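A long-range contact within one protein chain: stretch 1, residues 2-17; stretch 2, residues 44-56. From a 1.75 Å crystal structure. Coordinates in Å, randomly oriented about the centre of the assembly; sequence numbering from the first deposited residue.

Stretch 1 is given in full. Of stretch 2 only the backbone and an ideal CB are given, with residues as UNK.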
# COMPACT_ATOMS: atom_id res chain seq x y z
N GLU A 2 -4.20 12.90 6.51
CA GLU A 2 -3.19 12.22 7.38
C GLU A 2 -3.05 10.76 6.96
O GLU A 2 -4.04 10.09 6.68
CB GLU A 2 -3.61 12.30 8.85
CG GLU A 2 -2.52 11.87 9.83
CD GLU A 2 -1.28 12.73 9.74
OE1 GLU A 2 -1.42 13.98 9.80
OE2 GLU A 2 -0.16 12.18 9.61
N LEU A 3 -1.81 10.28 6.92
CA LEU A 3 -1.55 8.90 6.52
C LEU A 3 -2.29 7.86 7.35
O LEU A 3 -2.47 8.02 8.56
CB LEU A 3 -0.05 8.61 6.57
CG LEU A 3 0.83 9.40 5.59
CD1 LEU A 3 2.27 8.94 5.72
CD2 LEU A 3 0.34 9.18 4.17
N PHE A 4 -2.72 6.80 6.67
CA PHE A 4 -3.44 5.68 7.27
C PHE A 4 -4.74 6.02 7.99
O PHE A 4 -5.07 5.41 9.01
CB PHE A 4 -2.50 4.89 8.18
CG PHE A 4 -1.30 4.32 7.47
CD1 PHE A 4 -0.09 5.02 7.45
CD2 PHE A 4 -1.40 3.13 6.75
CE1 PHE A 4 1.00 4.53 6.73
CE2 PHE A 4 -0.32 2.63 6.03
CZ PHE A 4 0.89 3.33 6.02
N THR A 5 -5.47 6.99 7.46
CA THR A 5 -6.76 7.39 8.01
C THR A 5 -7.79 7.05 6.94
O THR A 5 -7.44 6.92 5.77
CB THR A 5 -6.84 8.90 8.30
OG1 THR A 5 -6.56 9.63 7.11
CG2 THR A 5 -5.83 9.29 9.39
N GLU A 6 -9.05 6.90 7.34
CA GLU A 6 -10.10 6.57 6.39
C GLU A 6 -10.19 7.60 5.27
O GLU A 6 -10.38 7.25 4.10
CB GLU A 6 -11.45 6.46 7.10
CG GLU A 6 -12.53 5.78 6.26
CD GLU A 6 -12.07 4.44 5.73
OE1 GLU A 6 -11.17 4.41 4.86
OE2 GLU A 6 -12.60 3.41 6.17
N ALA A 7 -10.04 8.88 5.62
CA ALA A 7 -10.09 9.94 4.63
C ALA A 7 -8.96 9.77 3.61
O ALA A 7 -9.15 10.01 2.42
CB ALA A 7 -9.97 11.30 5.33
N TRP A 8 -7.79 9.36 4.09
CA TRP A 8 -6.64 9.16 3.22
C TRP A 8 -6.92 7.98 2.29
O TRP A 8 -6.73 8.07 1.08
CB TRP A 8 -5.39 8.87 4.06
CG TRP A 8 -4.12 8.93 3.27
CD1 TRP A 8 -3.40 10.05 2.97
CD2 TRP A 8 -3.46 7.84 2.62
NE1 TRP A 8 -2.32 9.73 2.18
CE2 TRP A 8 -2.34 8.38 1.95
CE3 TRP A 8 -3.70 6.47 2.54
CZ2 TRP A 8 -1.46 7.59 1.20
CZ3 TRP A 8 -2.83 5.68 1.79
CH2 TRP A 8 -1.72 6.24 1.13
N ALA A 9 -7.37 6.88 2.87
CA ALA A 9 -7.68 5.67 2.10
C ALA A 9 -8.63 5.98 0.95
O ALA A 9 -8.42 5.49 -0.17
CB ALA A 9 -8.29 4.62 3.00
N GLN A 10 -9.67 6.76 1.23
CA GLN A 10 -10.64 7.12 0.20
C GLN A 10 -10.01 8.00 -0.86
O GLN A 10 -10.24 7.81 -2.06
CB GLN A 10 -11.82 7.88 0.82
CG GLN A 10 -12.71 7.05 1.72
CD GLN A 10 -13.86 7.86 2.27
OE1 GLN A 10 -14.63 8.46 1.52
NE2 GLN A 10 -13.98 7.91 3.60
N ALA A 11 -9.21 8.97 -0.44
CA ALA A 11 -8.56 9.87 -1.38
C ALA A 11 -7.55 9.12 -2.24
O ALA A 11 -7.34 9.46 -3.40
CB ALA A 11 -7.86 11.01 -0.63
N TYR A 12 -6.94 8.09 -1.65
CA TYR A 12 -5.94 7.29 -2.36
C TYR A 12 -6.61 6.44 -3.45
O TYR A 12 -6.13 6.39 -4.58
CB TYR A 12 -5.22 6.40 -1.35
CG TYR A 12 -4.10 5.55 -1.91
CD1 TYR A 12 -3.32 5.98 -2.98
CD2 TYR A 12 -3.76 4.34 -1.30
CE1 TYR A 12 -2.23 5.24 -3.43
CE2 TYR A 12 -2.68 3.59 -1.73
CZ TYR A 12 -1.91 4.05 -2.79
OH TYR A 12 -0.80 3.33 -3.17
N CYS A 13 -7.72 5.80 -3.11
CA CYS A 13 -8.45 4.97 -4.08
C CYS A 13 -8.84 5.85 -5.26
O CYS A 13 -8.66 5.46 -6.41
CB CYS A 13 -9.69 4.37 -3.42
SG CYS A 13 -10.55 2.99 -4.29
N ARG A 14 -9.35 7.04 -4.98
CA ARG A 14 -9.74 7.96 -6.03
C ARG A 14 -8.55 8.35 -6.90
O ARG A 14 -8.64 8.36 -8.13
CB ARG A 14 -10.38 9.22 -5.43
CG ARG A 14 -10.86 10.20 -6.47
CD ARG A 14 -11.51 11.42 -5.84
NE ARG A 14 -12.06 12.31 -6.85
CZ ARG A 14 -12.51 13.54 -6.61
NH1 ARG A 14 -12.48 14.03 -5.38
NH2 ARG A 14 -12.99 14.28 -7.60
N LYS A 15 -7.42 8.68 -6.26
CA LYS A 15 -6.22 9.06 -6.99
C LYS A 15 -5.73 7.94 -7.90
O LYS A 15 -5.25 8.19 -9.01
CB LYS A 15 -5.11 9.46 -6.03
CG LYS A 15 -5.11 10.93 -5.64
CD LYS A 15 -4.75 11.82 -6.83
CE LYS A 15 -4.54 13.26 -6.38
NZ LYS A 15 -4.08 14.16 -7.48
N LEU A 16 -5.85 6.70 -7.43
CA LEU A 16 -5.43 5.56 -8.23
C LEU A 16 -6.35 5.41 -9.44
O LEU A 16 -5.89 5.07 -10.52
CB LEU A 16 -5.48 4.27 -7.40
CG LEU A 16 -4.37 4.10 -6.35
CD1 LEU A 16 -4.68 2.89 -5.49
CD2 LEU A 16 -3.01 3.93 -7.05
N ASN A 17 -7.64 5.66 -9.26
CA ASN A 17 -8.55 5.55 -10.38
C ASN A 17 -8.33 6.66 -11.40
O ASN A 17 -8.69 6.53 -12.55
CB ASN A 17 -10.01 5.54 -9.90
CG ASN A 17 -10.44 4.19 -9.34
OD1 ASN A 17 -10.15 3.15 -9.93
ND2 ASN A 17 -11.13 4.21 -8.21
N UNK A 44 -0.16 6.77 18.18
CA UNK A 44 -1.62 6.74 18.21
C UNK A 44 -2.24 5.53 17.54
O UNK A 44 -3.44 5.52 17.24
CB UNK A 44 -2.17 8.01 17.55
N UNK A 45 -1.42 4.52 17.29
CA UNK A 45 -1.90 3.29 16.64
C UNK A 45 -1.52 2.12 17.54
O UNK A 45 -0.72 1.27 17.15
CB UNK A 45 -1.31 3.12 15.24
N UNK A 46 -2.09 2.05 18.76
CA UNK A 46 -1.77 0.97 19.70
C UNK A 46 -1.99 -0.46 19.23
O UNK A 46 -1.32 -1.38 19.72
CB UNK A 46 -2.60 1.17 20.97
N UNK A 47 -2.90 -0.65 18.28
CA UNK A 47 -3.17 -1.99 17.76
C UNK A 47 -2.68 -2.17 16.34
O UNK A 47 -2.91 -3.21 15.72
CB UNK A 47 -4.67 -2.29 17.82
N UNK A 48 -2.03 -1.15 15.81
CA UNK A 48 -1.58 -1.21 14.43
C UNK A 48 -2.73 -0.68 13.59
O UNK A 48 -3.83 -0.45 14.11
CB UNK A 48 -1.17 -2.63 14.02
N UNK A 49 -2.49 -0.47 12.31
CA UNK A 49 -3.53 0.04 11.42
C UNK A 49 -3.13 -0.35 10.01
O UNK A 49 -1.97 -0.67 9.76
CB UNK A 49 -3.71 1.55 11.55
N UNK A 50 -4.09 -0.34 9.10
CA UNK A 50 -3.79 -0.71 7.73
C UNK A 50 -4.74 -0.04 6.76
O UNK A 50 -5.82 0.42 7.14
CB UNK A 50 -3.85 -2.23 7.56
N UNK A 51 -4.32 0.02 5.50
CA UNK A 51 -5.16 0.55 4.44
C UNK A 51 -5.26 -0.66 3.52
O UNK A 51 -4.25 -1.19 3.07
CB UNK A 51 -4.59 1.80 3.76
N UNK A 52 -6.49 -1.10 3.27
CA UNK A 52 -6.72 -2.27 2.44
C UNK A 52 -7.34 -1.81 1.13
O UNK A 52 -8.39 -1.15 1.12
CB UNK A 52 -7.61 -3.29 3.15
N UNK A 53 -6.66 -2.13 0.03
CA UNK A 53 -7.09 -1.76 -1.31
C UNK A 53 -7.66 -2.94 -2.09
O UNK A 53 -7.03 -3.99 -2.20
CB UNK A 53 -5.92 -1.15 -2.08
N UNK A 54 -8.87 -2.76 -2.60
CA UNK A 54 -9.53 -3.78 -3.43
C UNK A 54 -9.15 -3.40 -4.85
O UNK A 54 -9.87 -2.65 -5.52
CB UNK A 54 -11.05 -3.83 -3.23
N UNK A 55 -8.01 -3.89 -5.31
CA UNK A 55 -7.49 -3.55 -6.63
C UNK A 55 -7.91 -4.55 -7.70
O UNK A 55 -7.93 -5.75 -7.45
CB UNK A 55 -5.96 -3.46 -6.58
N UNK A 56 -8.20 -4.06 -8.91
CA UNK A 56 -8.62 -4.94 -9.99
C UNK A 56 -8.45 -4.36 -11.39
O UNK A 56 -9.09 -3.36 -11.75
CB UNK A 56 -10.09 -5.32 -9.78

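Stretch 1 enters helix 6-17 through a turn at Glu2 to Thr5; strand 49-56 runs beside the helix at 27° between N-to-C directions, with axes 9.2 Å apart at closest approach. No hydrogen bond joins the two stretches, so apolar packing is the main criterion along the strand.

Position 44 has phi 86°, which by itself favours glycine, and nothing of stretch 1 lies within 5.5 Å of its ideal CB. It is Gly44.

At position 45 CA-to-CB points toward stretch 1, but the ideal CB touches nothing there. Only a long side chain could bridge the gap, an aromatic or a long aliphatic one. The residue is Phe45, whose chi1 of -64° (m) carries the ring toward the turn: Phe45 CZ lies 4.3 Å from Leu3 O and 4.5 Å from Phe4 CB.

Positions 46 and 47 are out of reach, so stretch 1 sets no preference; phi of -57° at 46 admits proline. They are Pro46 and Lys47, the middle of a type I turn. At position 48, phi/psi of 89/171° would jam a CB against the preceding carbonyl O, which calls for glycine; Gly48 closes the turn, its N donating to Phe45 O at 3.1 Å.

Position 49 points toward stretch 1, its ideal CB 4.8 Å from Phe4 O. A medium aliphatic residue would suit, valine or isoleucine among them. Val49 places CG1 3.9 Å from Phe4 CB and CG2 3.7 Å from Phe4 O.

Position 50 points away; it is Ala50.

Position 51 is the most closely surrounded: its ideal CB is 4.6 Å from Phe4 CD2 and 4.7 Å from both Trp8 CZ3 and Ala9 CB. Those distances suit a compact apolar side chain, such as valine. In Val51, chi1 169° (t), CG2 reaches Phe4 CD2 at 3.8 Å and Trp8 CE3 at 4.1 Å, while CG1 meets Ala9 CB at 4.0 Å.

Position 52 points away again; it is Val52.

Position 53 points toward the helix, with Leu16 CD1 5.4 Å from its ideal CB. That gap favours a longer aliphatic side chain, leucine, isoleucine or methionine. Leu53 brings CD2 to 3.7 Å from Tyr12 CD2, packing obliquely to the ring.

Position 54 points sideways, so polar residues are acceptable; it is Asp54.

Position 55 also starts sideways, but a long apolar chain could turn inward. Leu55 does so, placing CD2 4.1 Å from Leu16 CD1. Position 56, out of reach, is Trp56.

Stretch 2 (44-56) GFPKGVAVVLDLW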
# COMPACT_ATOMS: atom_id res chain seq x y z
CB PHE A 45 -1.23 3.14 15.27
CG PHE A 45 -1.60 4.23 14.29
CD1 PHE A 45 -0.61 4.93 13.62
CD2 PHE A 45 -2.94 4.53 14.03
CE1 PHE A 45 -0.95 5.92 12.68
CE2 PHE A 45 -3.28 5.51 13.11
CZ PHE A 45 -2.28 6.21 12.43
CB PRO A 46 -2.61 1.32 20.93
CG PRO A 46 -3.80 2.01 20.34
CD PRO A 46 -3.17 2.89 19.29
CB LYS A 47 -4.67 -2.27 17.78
CG LYS A 47 -5.30 -2.14 19.15
CD LYS A 47 -6.76 -2.53 19.08
CE LYS A 47 -7.45 -2.32 20.40
NZ LYS A 47 -8.87 -2.75 20.31
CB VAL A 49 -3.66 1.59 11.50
CG1 VAL A 49 -2.36 2.25 11.09
CG2 VAL A 49 -4.81 2.07 10.62
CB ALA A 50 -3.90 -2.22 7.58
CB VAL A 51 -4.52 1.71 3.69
CG1 VAL A 51 -5.33 2.03 2.44
CG2 VAL A 51 -4.49 2.96 4.59
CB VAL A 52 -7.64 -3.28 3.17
CG1 VAL A 52 -7.79 -4.55 2.35
CG2 VAL A 52 -7.04 -3.60 4.54
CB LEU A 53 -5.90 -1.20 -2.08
CG LEU A 53 -5.04 -0.13 -1.40
CD1 LEU A 53 -3.69 0.01 -2.11
CD2 LEU A 53 -5.79 1.19 -1.41
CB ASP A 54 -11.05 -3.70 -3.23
CG ASP A 54 -11.81 -4.74 -4.05
OD1 ASP A 54 -11.17 -5.56 -4.73
OD2 ASP A 54 -13.05 -4.71 -4.01
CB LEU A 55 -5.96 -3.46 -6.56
CG LEU A 55 -5.41 -2.50 -5.50
CD1 LEU A 55 -3.91 -2.67 -5.37
CD2 LEU A 55 -5.76 -1.06 -5.87
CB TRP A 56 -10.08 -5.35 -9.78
CG TRP A 56 -10.56 -6.42 -10.73
CD1 TRP A 56 -11.05 -6.25 -11.98
CD2 TRP A 56 -10.58 -7.83 -10.48
NE1 TRP A 56 -11.39 -7.46 -12.53
CE2 TRP A 56 -11.11 -8.45 -11.63
CE3 TRP A 56 -10.21 -8.63 -9.38
CZ2 TRP A 56 -11.27 -9.84 -11.72
CZ3 TRP A 56 -10.37 -10.01 -9.48
CH2 TRP A 56 -10.90 -10.60 -10.64
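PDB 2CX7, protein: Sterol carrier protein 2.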